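PDB 6EWJ: putative capsular polysaccharide biosynthesis protein from Streptococcus pneumoniae serotype 4, which probably catalyses pyridoxal phosphate-dependent transamination of a sugar in the biosynthesis of pneumococcal teichoic acid. Local coordinates for residues A[13-18]-A[202-207]; A[84-89]-A[114-119]; A[134-137]-A[143-146]; A[290-295]-A[316-321]. All coordinates share one frame; numbering follows the deposited sequence.

Contact 1. Residues A[13-18]-A[202-207]; sequences PFSPPD and HAVKNF
S15, in the N-terminal loop ahead of helix 21-31, rests on V204 in the turn that presents K205, the lysine predicted to bind pyridoxal phosphate covalently and to act as proton acceptor. That turn is a type I beta turn from H202 to K205, closed by K205 N donating to H202 O over 2.8 Å. The contact is small. S15 OG sits 3.5 Å from V204 CG1 and about as near to V204 CB, while S15 CB lies 3.9 Å from V204 CB, so the hydroxymethyl group covers the branch point of the valine. The serine torsion (chi1 56°) tucks OG between its own backbone N and carbonyl carbon, with the V204 branch beside it. Further along, P17 CB comes more loosely to A203 O, at 4.4 Å. P17 and A203 also pack on G34 and I36 of the second subunit, which places this loop pair at the dimer interface. K205 itself starts away from the N-terminal loop and packs on H179, a cofactor-binding residue. A hydroxyl set against a valine branch, with no polar bond between the two loops, makes this plain van der Waals packing next to the lysine turn.

Contact 2. Residues A[84-89]-A[114-119]; sequences IVPAMT and FEMDYD
M116 lies across the ring of P86, the two side chains meeting at about a right angle. M116 CG stands 3.8 Å from P86 CB and equally near P86 CG, and the sulfur reaches past the ring to the strand itself, with SD 3.9 Å from P86 N. At roughly a right angle to that approach the sulfur meets a methyl, SD to I84 CG2 being 4.0 Å. The thioether is straight as far as SD and then bends (chi3 -72°), which keeps CE alongside P86 CG. A water adds a polar bridge beside this apolar patch: it donates to M88 O and to F114 O, 2.8 Å each, and lies in the plane of the F114 ring at its edge.

The second shell fixes the loop that carries M116. Its carbonyl oxygen sits 3.1 Å above one face of the Y118 ring, towards the rim, and accepts from Q110 NE2. Y118 OH donates to the anti lone pair of E115 OE1 at 2.6 Å, and the same oxygen accepts from D143 N. D117 is the N-cap of helix 118-124; its OD1 takes a weak bond from D119 N and another bond from L120 N. The ends of M88 and F114 turn to F376 of helix 371-378.

I84 and P86 are the strand residues facing this loop. Strands 103-107 and 129-132 lie on either side of strand 82-86, and helix 118-124 joins them in a beta-alpha-beta crossover of the parallel part of the mixed seven-stranded sheet, as in the large domain of fold type I aminotransferases.

Contact 3. Residues A[134-137]-A[143-146]; sequences PVEL and DYDR
E136 and Y144 meet beside the pyridoxal phosphate pocket, which holds no cofactor in this chain; the glutamate side chain is about 6 Å from that of H179, a residue of the site. The two side chains come from opposite directions. Y144 OH donates to E136 OE2 in a very short bond of 2.5 Å, and the carboxylate carbon CD lies in the plane of the tyrosine ring, at its edge. The carboxylate is not coplanar with the ring but turned 43° from it; OE1, which does not bond the hydroxyl, is 3.8 Å from Y144 CE1. P134 closes in from another direction, its side chain running at about a right angle to that of the tyrosine, with CG 3.6 Å from Y144 OH.

The glutamate reaches this place by a bend in its chain (chi2 -63°) from a tight piece of backbone: E136 is the centre of an inverse gamma turn, closed by a weak bond from L137 N to V135 O. OE2 is shared by the tyrosine hydroxyl and S175 OG, and OE1 accepts from C142 N, so bonds to both oxygens restrain the rotation of this buried carboxylate, and its polar atoms are satisfied by neutral donors.

Loop 134-137 leaves strand 129-132 and borders strand 172-177, with P134 and E136 hydrogen-bonded through their backbones to D176. D143 is the N-cap of helix 144-153, and Y144, in its first turn, packs against I173 and S175. From the same turn, R146 forms salt bridges with D119 and E122 of helix 118-124.

Contact 4. Residues A[290-295]-A[316-321]; sequences DIVDRY and SSRHLY
Helix residues 290-295 run past a loop kinked at R318, which has the left-handed backbone conformation (phi 65°, psi 57°) and comes closest at V292, the CA atoms 7.3 Å apart. An ST turn runs into the kink, R318 N donating to S316 OG over 2.9 Å. Y295 and Y321 form a face-to-face stack with centroids 4.4 Å apart and planes at 27°. Y295 CD2 lies over the centre of the Y321 ring, while Y295 CB is pressed on the same ring 3.3 Å from CZ. The two side chains run in opposite directions, and each hydroxyl has its own partner: Y321 OH with D296 OD1, Y295 OH with P384 O. V292 fills the angle between Y321 and the extended R318 chain, its CG2 3.8 Å from R318 CD. Beyond it, a water accepts from R318 NE at 2.7 Å and donates to D293 OD1; R318 NH1 forms a salt bridge with E315. Y295 also packs on helix 391-409. Helix 268-299 is joined to the start of strand 321-325, as where the long helix of fold type I aminotransferases meets the small domain; H319, directly after R318, meets the ring of H179, a cofactor-site residue.

Overall arrangement
The four contacts form two pairs about the cofactor site. Contacts 2 and 3, centres 9 Å apart, lie at the ends of neighbouring strands 82-86 and 129-132, with helices 118-124 and 144-153 starting beside them. Contacts 1 and 4, centres 14 Å apart, touch where N206 OD1 pairs with H319 ND1. Contact 1 is on the opposite side of the chain's centre from contacts 2 and 3, which are nested in the loop it closes; contact 4 opens only afterwards. Contacts 3 and 4 approach to about 5 Å without touching; E136 and R318 have side chains about 6 and 9 Å from that of H179, so distant segments converge on the cofactor pocket.

Contact 1. Residues A[13-18]-A[202-207]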
loop_
_atom_site.group_PDB
_atom_site.type_symbol
_atom_site.label_atom_id
_atom_site.label_comp_id
_atom_site.label_asym_id
_atom_site.label_seq_id
_atom_site.Cartn_x
_atom_site.Cartn_y
_atom_site.Cartn_z
ATOM N N PRO A 13 -26.983 9.245 -6.423
ATOM C CA PRO A 13 -25.953 8.291 -6.048
ATOM C C PRO A 13 -25.732 8.253 -4.533
ATOM O O PRO A 13 -25.991 9.212 -3.841
ATOM C CB PRO A 13 -24.695 8.813 -6.779
ATOM C CG PRO A 13 -24.912 10.273 -6.813
ATOM C CD PRO A 13 -26.399 10.458 -7.008
ATOM N N PHE A 14 -25.159 7.170 -4.048
ATOM C CA PHE A 14 -24.864 7.042 -2.638
ATOM C C PHE A 14 -23.684 7.873 -2.089
ATOM O O PHE A 14 -23.761 8.368 -0.962
ATOM C CB PHE A 14 -24.657 5.583 -2.276
ATOM C CG PHE A 14 -24.606 5.379 -0.812
ATOM C CD1 PHE A 14 -25.789 5.370 -0.061
ATOM C CD2 PHE A 14 -23.393 5.234 -0.171
ATOM C CE1 PHE A 14 -25.743 5.208 1.295
ATOM C CE2 PHE A 14 -23.342 5.087 1.192
ATOM C CZ PHE A 14 -24.525 5.075 1.931
ATOM N N SER A 15 -22.580 7.970 -2.830
ATOM C CA SER A 15 -21.363 8.589 -2.327
ATOM C C SER A 15 -20.394 9.059 -3.443
ATOM O O SER A 15 -19.295 8.579 -3.509
ATOM C CB SER A 15 -20.648 7.620 -1.385
ATOM O OG SER A 15 -20.392 6.386 -2.048
ATOM N N PRO A 16 -20.841 9.977 -4.315
ATOM C CA PRO A 16 -19.956 10.505 -5.362
ATOM C C PRO A 16 -18.946 11.417 -4.732
ATOM O O PRO A 16 -19.228 11.974 -3.678
ATOM C CB PRO A 16 -20.903 11.308 -6.263
ATOM C CG PRO A 16 -21.957 11.809 -5.311
ATOM C CD PRO A 16 -22.107 10.725 -4.247
ATOM N N PRO A 17 -17.779 11.588 -5.376
ATOM C CA PRO A 17 -16.762 12.443 -4.826
ATOM C C PRO A 17 -17.097 13.919 -5.044
ATOM O O PRO A 17 -17.751 14.268 -6.029
ATOM C CB PRO A 17 -15.516 12.026 -5.633
ATOM C CG PRO A 17 -16.051 11.723 -6.978
ATOM C CD PRO A 17 -17.386 11.052 -6.698
ATOM N N ASP A 18 -16.663 14.765 -4.112
ATOM C CA ASP A 18 -16.845 16.205 -4.209
ATOM C C ASP A 18 -15.472 16.838 -4.445
ATOM O O ASP A 18 -14.753 17.135 -3.494
ATOM C CB ASP A 18 -17.483 16.752 -2.922
ATOM C CG ASP A 18 -17.975 18.204 -3.067
ATOM O OD1 ASP A 18 -17.407 18.968 -3.902
ATOM O OD2 ASP A 18 -18.914 18.574 -2.324
ATOM N N HIS A 202 -10.554 7.435 1.942
ATOM C CA HIS A 202 -11.049 6.728 0.764
ATOM C C HIS A 202 -12.035 7.571 -0.039
ATOM O O HIS A 202 -12.700 8.495 0.544
ATOM C CB HIS A 202 -11.670 5.392 1.201
ATOM C CG HIS A 202 -12.152 4.555 0.061
ATOM N ND1 HIS A 202 -13.458 4.584 -0.385
ATOM C CD2 HIS A 202 -11.516 3.657 -0.713
ATOM C CE1 HIS A 202 -13.593 3.750 -1.405
ATOM N NE2 HIS A 202 -12.419 3.195 -1.642
ATOM N N ALA A 203 -12.116 7.321 -1.351
ATOM C CA ALA A 203 -13.032 8.051 -2.281
ATOM C C ALA A 203 -14.426 8.402 -1.755
ATOM O O ALA A 203 -14.989 9.425 -2.125
ATOM C CB ALA A 203 -13.165 7.301 -3.597
ATOM N N VAL A 204 -14.991 7.533 -0.902
ATOM C CA VAL A 204 -16.351 7.649 -0.440
ATOM C C VAL A 204 -16.467 8.308 0.958
ATOM O O VAL A 204 -17.579 8.444 1.468
ATOM C CB VAL A 204 -17.134 6.295 -0.488
ATOM C CG1 VAL A 204 -16.966 5.609 -1.844
ATOM C CG2 VAL A 204 -16.755 5.318 0.635
ATOM N N LYS A 205 -15.344 8.737 1.546
ATOM C CA LYS A 205 -15.340 9.292 2.908
ATOM C C LYS A 205 -15.570 10.822 2.919
ATOM O O LYS A 205 -15.602 11.457 1.836
ATOM C CB LYS A 205 -14.067 8.867 3.648
ATOM C CG LYS A 205 -14.315 7.799 4.677
ATOM C CD LYS A 205 -14.759 6.515 4.023
ATOM C CE LYS A 205 -15.024 5.421 4.986
ATOM N NZ LYS A 205 -15.439 4.203 4.266
ATOM N N ASN A 206 -15.857 11.408 4.093
ATOM C CA ASN A 206 -16.148 12.839 4.162
ATOM C C ASN A 206 -15.008 13.690 3.603
ATOM O O ASN A 206 -15.246 14.744 3.004
ATOM C CB ASN A 206 -16.358 13.334 5.589
ATOM C CG ASN A 206 -17.722 12.997 6.153
ATOM O OD1 ASN A 206 -18.394 12.087 5.652
ATOM N ND2 ASN A 206 -18.104 13.688 7.251
ATOM N N PHE A 207 -13.791 13.244 3.851
ATOM C CA PHE A 207 -12.526 13.919 3.455
ATOM C C PHE A 207 -11.829 12.876 2.627
ATOM O O PHE A 207 -11.622 11.774 3.085
ATOM C CB PHE A 207 -11.765 14.245 4.767
ATOM C CG PHE A 207 -10.360 14.818 4.576
ATOM C CD1 PHE A 207 -9.278 13.992 4.227
ATOM C CD2 PHE A 207 -10.109 16.148 4.864
ATOM C CE1 PHE A 207 -7.983 14.512 4.100
ATOM C CE2 PHE A 207 -8.836 16.654 4.739
ATOM C CZ PHE A 207 -7.776 15.854 4.340
#

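Contact 2. Residues A[84-89]-A[114-119]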
loop_
_atom_site.group_PDB
_atom_site.type_symbol
_atom_site.label_atom_id
_atom_site.label_comp_id
_atom_site.label_asym_id
_atom_site.label_seq_id
_atom_site.Cartn_x
_atom_site.Cartn_y
_atom_site.Cartn_z
ATOM N N ILE A 84 -9.770 -7.074 20.641
ATOM C CA ILE A 84 -11.207 -7.008 20.695
ATOM C C ILE A 84 -11.749 -6.028 19.653
ATOM O O ILE A 84 -11.277 -4.890 19.543
ATOM C CB ILE A 84 -11.691 -6.628 22.113
ATOM C CG1 ILE A 84 -11.527 -7.835 23.031
ATOM C CG2 ILE A 84 -13.122 -6.165 22.078
ATOM C CD1 ILE A 84 -11.749 -7.595 24.501
ATOM N N VAL A 85 -12.774 -6.460 18.941
ATOM C CA VAL A 85 -13.467 -5.648 17.969
ATOM C C VAL A 85 -14.981 -5.850 18.119
ATOM O O VAL A 85 -15.413 -6.914 18.539
ATOM C CB VAL A 85 -13.119 -5.999 16.523
ATOM C CG1 VAL A 85 -11.667 -5.710 16.273
ATOM C CG2 VAL A 85 -13.407 -7.472 16.173
ATOM N N PRO A 86 -15.784 -4.852 17.716
ATOM C CA PRO A 86 -17.216 -5.117 17.671
ATOM C C PRO A 86 -17.606 -6.123 16.619
ATOM O O PRO A 86 -16.928 -6.237 15.587
ATOM C CB PRO A 86 -17.821 -3.749 17.355
ATOM C CG PRO A 86 -16.742 -2.721 17.602
ATOM C CD PRO A 86 -15.462 -3.468 17.343
ATOM N N ALA A 87 -18.694 -6.858 16.900
ATOM C CA ALA A 87 -19.288 -7.785 15.938
ATOM C C ALA A 87 -19.932 -7.022 14.778
ATOM O O ALA A 87 -20.002 -7.548 13.648
ATOM C CB ALA A 87 -20.275 -8.695 16.630
ATOM N N MET A 88 -20.280 -5.746 15.023
ATOM C CA MET A 88 -20.897 -4.861 14.060
ATOM C C MET A 88 -19.860 -3.838 13.636
ATOM O O MET A 88 -19.692 -2.776 14.247
ATOM C CB MET A 88 -22.132 -4.181 14.677
ATOM C CG MET A 88 -22.715 -2.980 13.890
ATOM S SD MET A 88 -23.120 -3.438 12.204
ATOM C CE MET A 88 -24.262 -4.753 12.559
ATOM N N THR A 89 -19.115 -4.177 12.577
ATOM C CA THR A 89 -18.185 -3.234 11.956
ATOM C C THR A 89 -17.816 -3.704 10.543
ATOM O O THR A 89 -18.257 -4.755 10.093
ATOM C CB THR A 89 -16.909 -3.048 12.783
ATOM O OG1 THR A 89 -16.120 -1.988 12.215
ATOM C CG2 THR A 89 -16.088 -4.306 12.852
ATOM N N PHE A 114 -24.990 1.142 17.946
ATOM C CA PHE A 114 -23.966 0.307 17.353
ATOM C C PHE A 114 -22.870 -0.058 18.325
ATOM O O PHE A 114 -22.098 -0.994 18.047
ATOM C CB PHE A 114 -23.362 1.003 16.132
ATOM C CG PHE A 114 -22.632 2.264 16.472
ATOM C CD1 PHE A 114 -21.318 2.214 16.875
ATOM C CD2 PHE A 114 -23.322 3.480 16.504
ATOM C CE1 PHE A 114 -20.663 3.346 17.201
ATOM C CE2 PHE A 114 -22.671 4.619 16.843
ATOM C CZ PHE A 114 -21.336 4.561 17.197
ATOM N N GLU A 115 -22.719 0.705 19.411
ATOM C CA GLU A 115 -21.564 0.526 20.288
ATOM C C GLU A 115 -21.561 -0.829 20.957
ATOM O O GLU A 115 -22.621 -1.440 21.177
ATOM C CB GLU A 115 -21.500 1.600 21.362
ATOM C CG GLU A 115 -21.173 3.029 20.880
ATOM C CD GLU A 115 -20.997 3.973 22.062
ATOM O OE1 GLU A 115 -20.127 3.693 22.906
ATOM O OE2 GLU A 115 -21.707 5.020 22.152
ATOM N N MET A 116 -20.367 -1.312 21.270
ATOM C CA MET A 116 -20.210 -2.539 22.034
ATOM C C MET A 116 -20.952 -2.419 23.379
ATOM O O MET A 116 -21.010 -1.325 23.997
ATOM C CB MET A 116 -18.751 -2.856 22.298
ATOM C CG MET A 116 -18.039 -3.431 21.094
ATOM S SD MET A 116 -16.326 -3.837 21.400
ATOM C CE MET A 116 -15.638 -2.163 21.510
ATOM N N ASP A 117 -21.574 -3.528 23.780
ATOM C CA ASP A 117 -22.060 -3.691 25.121
ATOM C C ASP A 117 -20.809 -3.786 25.984
ATOM O O ASP A 117 -20.021 -4.704 25.831
ATOM C CB ASP A 117 -22.937 -4.960 25.189
ATOM C CG ASP A 117 -23.428 -5.283 26.580
ATOM O OD1 ASP A 117 -22.688 -5.096 27.562
ATOM O OD2 ASP A 117 -24.556 -5.800 26.682
ATOM N N TYR A 118 -20.610 -2.795 26.866
ATOM C CA TYR A 118 -19.324 -2.648 27.565
ATOM C C TYR A 118 -19.181 -3.596 28.723
ATOM O O TYR A 118 -18.079 -3.759 29.224
ATOM C CB TYR A 118 -19.077 -1.163 27.972
ATOM C CG TYR A 118 -18.916 -0.301 26.761
ATOM C CD1 TYR A 118 -17.792 -0.439 25.949
ATOM C CD2 TYR A 118 -19.899 0.578 26.348
ATOM C CE1 TYR A 118 -17.611 0.316 24.818
ATOM C CE2 TYR A 118 -19.734 1.333 25.182
ATOM C CZ TYR A 118 -18.567 1.172 24.400
ATOM O OH TYR A 118 -18.339 1.887 23.216
ATOM N N ASP A 119 -20.305 -4.171 29.165
ATOM C CA ASP A 119 -20.290 -5.229 30.159
ATOM C C ASP A 119 -19.750 -6.475 29.493
ATOM O O ASP A 119 -18.872 -7.135 30.052
ATOM C CB ASP A 119 -21.692 -5.518 30.706
ATOM C CG ASP A 119 -22.283 -4.326 31.458
ATOM O OD1 ASP A 119 -21.533 -3.658 32.215
ATOM O OD2 ASP A 119 -23.509 -4.093 31.338
HETATM O O HOH W 1 -19.666 -1.230 16.636
#

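Contact 3. Residues A[134-137]-A[143-146]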
loop_
_atom_site.group_PDB
_atom_site.type_symbol
_atom_site.label_atom_id
_atom_site.label_comp_id
_atom_site.label_asym_id
_atom_site.label_seq_id
_atom_site.Cartn_x
_atom_site.Cartn_y
_atom_site.Cartn_z
ATOM N N PRO A 134 -12.651 0.110 19.119
ATOM C CA PRO A 134 -13.966 0.665 18.849
ATOM C C PRO A 134 -14.054 1.253 17.432
ATOM O O PRO A 134 -13.037 1.777 16.926
ATOM C CB PRO A 134 -14.082 1.816 19.883
ATOM C CG PRO A 134 -12.911 1.680 20.812
ATOM C CD PRO A 134 -11.851 1.021 19.964
ATOM N N VAL A 135 -15.246 1.219 16.846
ATOM C CA VAL A 135 -15.502 1.892 15.595
ATOM C C VAL A 135 -16.441 3.071 15.783
ATOM O O VAL A 135 -17.505 2.953 16.434
ATOM C CB VAL A 135 -16.054 0.933 14.514
ATOM C CG1 VAL A 135 -17.369 0.299 14.897
ATOM C CG2 VAL A 135 -16.242 1.629 13.186
ATOM N N GLU A 136 -16.074 4.193 15.195
ATOM C CA GLU A 136 -16.814 5.411 15.364
ATOM C C GLU A 136 -17.820 5.457 14.202
ATOM O O GLU A 136 -17.715 6.218 13.248
ATOM C CB GLU A 136 -15.907 6.641 15.417
ATOM C CG GLU A 136 -14.576 6.476 16.115
ATOM C CD GLU A 136 -14.629 6.133 17.596
ATOM O OE1 GLU A 136 -15.716 6.022 18.217
ATOM O OE2 GLU A 136 -13.510 5.939 18.144
ATOM N N LEU A 137 -18.826 4.591 14.306
ATOM C CA LEU A 137 -19.718 4.339 13.186
ATOM C C LEU A 137 -20.467 5.587 12.762
ATOM O O LEU A 137 -21.083 6.267 13.608
ATOM C CB LEU A 137 -20.731 3.264 13.525
ATOM C CG LEU A 137 -21.588 2.810 12.346
ATOM C CD1 LEU A 137 -20.796 1.930 11.380
ATOM C CD2 LEU A 137 -22.772 2.005 12.889
ATOM N N ASP A 143 -18.308 5.742 23.682
ATOM C CA ASP A 143 -18.317 6.177 25.101
ATOM C C ASP A 143 -16.916 5.950 25.671
ATOM O O ASP A 143 -16.642 4.928 26.314
ATOM C CB ASP A 143 -19.393 5.307 25.810
ATOM C CG ASP A 143 -19.667 5.680 27.230
ATOM O OD1 ASP A 143 -19.088 6.636 27.774
ATOM O OD2 ASP A 143 -20.463 4.908 27.836
ATOM N N TYR A 144 -16.005 6.882 25.382
ATOM C CA TYR A 144 -14.601 6.715 25.799
ATOM C C TYR A 144 -14.412 6.736 27.314
ATOM O O TYR A 144 -13.568 6.011 27.814
ATOM C CB TYR A 144 -13.646 7.634 25.033
ATOM C CG TYR A 144 -13.264 7.013 23.723
ATOM C CD1 TYR A 144 -14.041 7.204 22.588
ATOM C CD2 TYR A 144 -12.161 6.145 23.639
ATOM C CE1 TYR A 144 -13.700 6.608 21.378
ATOM C CE2 TYR A 144 -11.823 5.528 22.443
ATOM C CZ TYR A 144 -12.591 5.768 21.322
ATOM O OH TYR A 144 -12.286 5.151 20.140
ATOM N N ASP A 145 -15.211 7.501 28.059
ATOM C CA ASP A 145 -15.117 7.432 29.497
ATOM C C ASP A 145 -15.323 6.007 29.996
ATOM O O ASP A 145 -14.581 5.559 30.854
ATOM C CB ASP A 145 -16.106 8.378 30.200
ATOM C CG ASP A 145 -15.725 9.864 30.025
ATOM O OD1 ASP A 145 -14.646 10.173 29.501
ATOM O OD2 ASP A 145 -16.554 10.710 30.426
ATOM N N ARG A 146 -16.318 5.319 29.464
ATOM C CA ARG A 146 -16.561 3.932 29.853
ATOM C C ARG A 146 -15.442 2.996 29.371
ATOM O O ARG A 146 -14.916 2.192 30.135
ATOM C CB ARG A 146 -17.893 3.450 29.312
ATOM C CG ARG A 146 -18.261 2.035 29.724
ATOM C CD ARG A 146 -18.358 1.869 31.251
ATOM N NE ARG A 146 -18.441 0.455 31.620
ATOM C CZ ARG A 146 -19.531 -0.304 31.548
ATOM N NH1 ARG A 146 -20.684 0.179 31.105
ATOM N NH2 ARG A 146 -19.450 -1.584 31.910
#

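Contact 4. Residues A[290-295]-A[316-321]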
loop_
_atom_site.group_PDB
_atom_site.type_symbol
_atom_site.label_atom_id
_atom_site.label_comp_id
_atom_site.label_asym_id
_atom_site.label_seq_id
_atom_site.Cartn_x
_atom_site.Cartn_y
_atom_site.Cartn_z
ATOM N N ASP A 290 -26.569 20.356 7.825
ATOM C CA ASP A 290 -27.831 20.824 7.243
ATOM C C ASP A 290 -28.644 19.700 6.602
ATOM O O ASP A 290 -29.872 19.709 6.709
ATOM C CB ASP A 290 -27.575 21.897 6.194
ATOM C CG ASP A 290 -26.946 23.170 6.766
ATOM O OD1 ASP A 290 -26.829 23.349 7.999
ATOM O OD2 ASP A 290 -26.512 23.990 5.931
ATOM N N ILE A 291 -27.982 18.764 5.904
ATOM C CA ILE A 291 -28.683 17.609 5.332
ATOM C C ILE A 291 -29.216 16.728 6.452
ATOM O O ILE A 291 -30.350 16.280 6.370
ATOM C CB ILE A 291 -27.789 16.779 4.378
ATOM C CG1 ILE A 291 -27.473 17.606 3.125
ATOM C CG2 ILE A 291 -28.468 15.461 3.971
ATOM C CD1 ILE A 291 -26.254 17.147 2.395
ATOM N N VAL A 292 -28.404 16.464 7.474
ATOM C CA VAL A 292 -28.827 15.579 8.564
ATOM C C VAL A 292 -30.007 16.174 9.307
ATOM O O VAL A 292 -30.989 15.485 9.572
ATOM C CB VAL A 292 -27.678 15.203 9.523
ATOM C CG1 VAL A 292 -28.186 14.581 10.806
ATOM C CG2 VAL A 292 -26.734 14.196 8.837
ATOM N N ASP A 293 -29.940 17.470 9.594
ATOM C CA ASP A 293 -31.068 18.126 10.261
ATOM C C ASP A 293 -32.347 18.024 9.422
ATOM O O ASP A 293 -33.427 17.869 9.975
ATOM C CB ASP A 293 -30.734 19.582 10.611
ATOM C CG ASP A 293 -29.623 19.694 11.647
ATOM O OD1 ASP A 293 -29.361 18.726 12.402
ATOM O OD2 ASP A 293 -29.014 20.776 11.715
ATOM N N ARG A 294 -32.220 18.157 8.092
ATOM C CA ARG A 294 -33.390 18.089 7.195
ATOM C C ARG A 294 -33.980 16.666 7.207
ATOM O O ARG A 294 -35.199 16.479 7.372
ATOM C CB ARG A 294 -33.015 18.571 5.783
ATOM C CG ARG A 294 -34.147 18.554 4.773
ATOM C CD ARG A 294 -33.689 19.029 3.414
ATOM N NE ARG A 294 -33.617 20.475 3.420
ATOM C CZ ARG A 294 -34.612 21.312 3.119
ATOM N NH1 ARG A 294 -35.806 20.882 2.707
ATOM N NH2 ARG A 294 -34.396 22.601 3.211
ATOM N N TYR A 295 -33.105 15.664 7.109
ATOM C CA TYR A 295 -33.550 14.268 7.251
ATOM C C TYR A 295 -34.227 14.024 8.620
ATOM O O TYR A 295 -35.323 13.453 8.704
ATOM C CB TYR A 295 -32.351 13.296 7.126
ATOM C CG TYR A 295 -31.883 12.818 5.755
ATOM C CD1 TYR A 295 -32.779 12.463 4.757
ATOM C CD2 TYR A 295 -30.517 12.602 5.519
ATOM C CE1 TYR A 295 -32.329 11.959 3.529
ATOM C CE2 TYR A 295 -30.050 12.094 4.300
ATOM C CZ TYR A 295 -30.957 11.778 3.301
ATOM O OH TYR A 295 -30.520 11.239 2.122
ATOM N N SER A 316 -21.150 14.460 15.767
ATOM C CA SER A 316 -20.670 13.605 14.677
ATOM C C SER A 316 -20.253 14.411 13.476
ATOM O O SER A 316 -20.815 15.455 13.216
ATOM C CB SER A 316 -21.781 12.597 14.271
ATOM O OG SER A 316 -21.407 11.833 13.118
ATOM N N SER A 317 -19.241 13.912 12.747
ATOM C CA SER A 317 -18.869 14.451 11.414
ATOM C C SER A 317 -19.911 14.184 10.339
ATOM O O SER A 317 -19.805 14.717 9.256
ATOM C CB SER A 317 -17.497 13.909 10.958
ATOM O OG SER A 317 -17.498 12.482 11.003
ATOM N N ARG A 318 -20.895 13.320 10.638
ATOM C CA ARG A 318 -22.061 13.072 9.797
ATOM C C ARG A 318 -21.652 12.446 8.476
ATOM O O ARG A 318 -21.882 13.016 7.383
ATOM C CB ARG A 318 -22.893 14.329 9.614
ATOM C CG ARG A 318 -23.481 14.826 10.940
ATOM C CD ARG A 318 -24.169 16.157 10.795
ATOM N NE ARG A 318 -24.752 16.620 12.054
ATOM C CZ ARG A 318 -24.115 17.279 13.029
ATOM N NH1 ARG A 318 -22.796 17.545 12.933
ATOM N NH2 ARG A 318 -24.793 17.651 14.109
ATOM N N HIS A 319 -20.976 11.315 8.610
ATOM C CA HIS A 319 -20.477 10.545 7.425
ATOM C C HIS A 319 -21.511 9.611 6.770
ATOM O O HIS A 319 -21.671 9.621 5.557
ATOM C CB HIS A 319 -19.246 9.727 7.820
ATOM C CG HIS A 319 -18.787 8.840 6.724
ATOM N ND1 HIS A 319 -18.533 9.314 5.457
ATOM C CD2 HIS A 319 -18.700 7.500 6.652
ATOM C CE1 HIS A 319 -18.263 8.298 4.666
ATOM N NE2 HIS A 319 -18.341 7.192 5.376
ATOM N N LEU A 320 -22.260 8.883 7.590
ATOM C CA LEU A 320 -23.386 8.052 7.101
ATOM C C LEU A 320 -24.701 8.381 7.785
ATOM O O LEU A 320 -24.741 8.585 9.028
ATOM C CB LEU A 320 -23.099 6.594 7.370
ATOM C CG LEU A 320 -21.848 6.017 6.651
ATOM C CD1 LEU A 320 -21.606 4.631 7.204
ATOM C CD2 LEU A 320 -21.996 6.003 5.142
ATOM N N TYR A 321 -25.777 8.392 7.000
ATOM C CA TYR A 321 -27.089 8.480 7.557
ATOM C C TYR A 321 -27.693 7.083 7.727
ATOM O O TYR A 321 -28.499 6.596 6.919
ATOM C CB TYR A 321 -27.999 9.394 6.745
ATOM C CG TYR A 321 -29.164 9.893 7.555
ATOM C CD1 TYR A 321 -28.975 10.878 8.516
ATOM C CD2 TYR A 321 -30.438 9.360 7.394
ATOM C CE1 TYR A 321 -30.042 11.329 9.280
ATOM C CE2 TYR A 321 -31.541 9.829 8.134
ATOM C CZ TYR A 321 -31.319 10.788 9.084
ATOM O OH TYR A 321 -32.368 11.236 9.797
HETATM O O HOH W 2 -27.346 16.898 12.883
#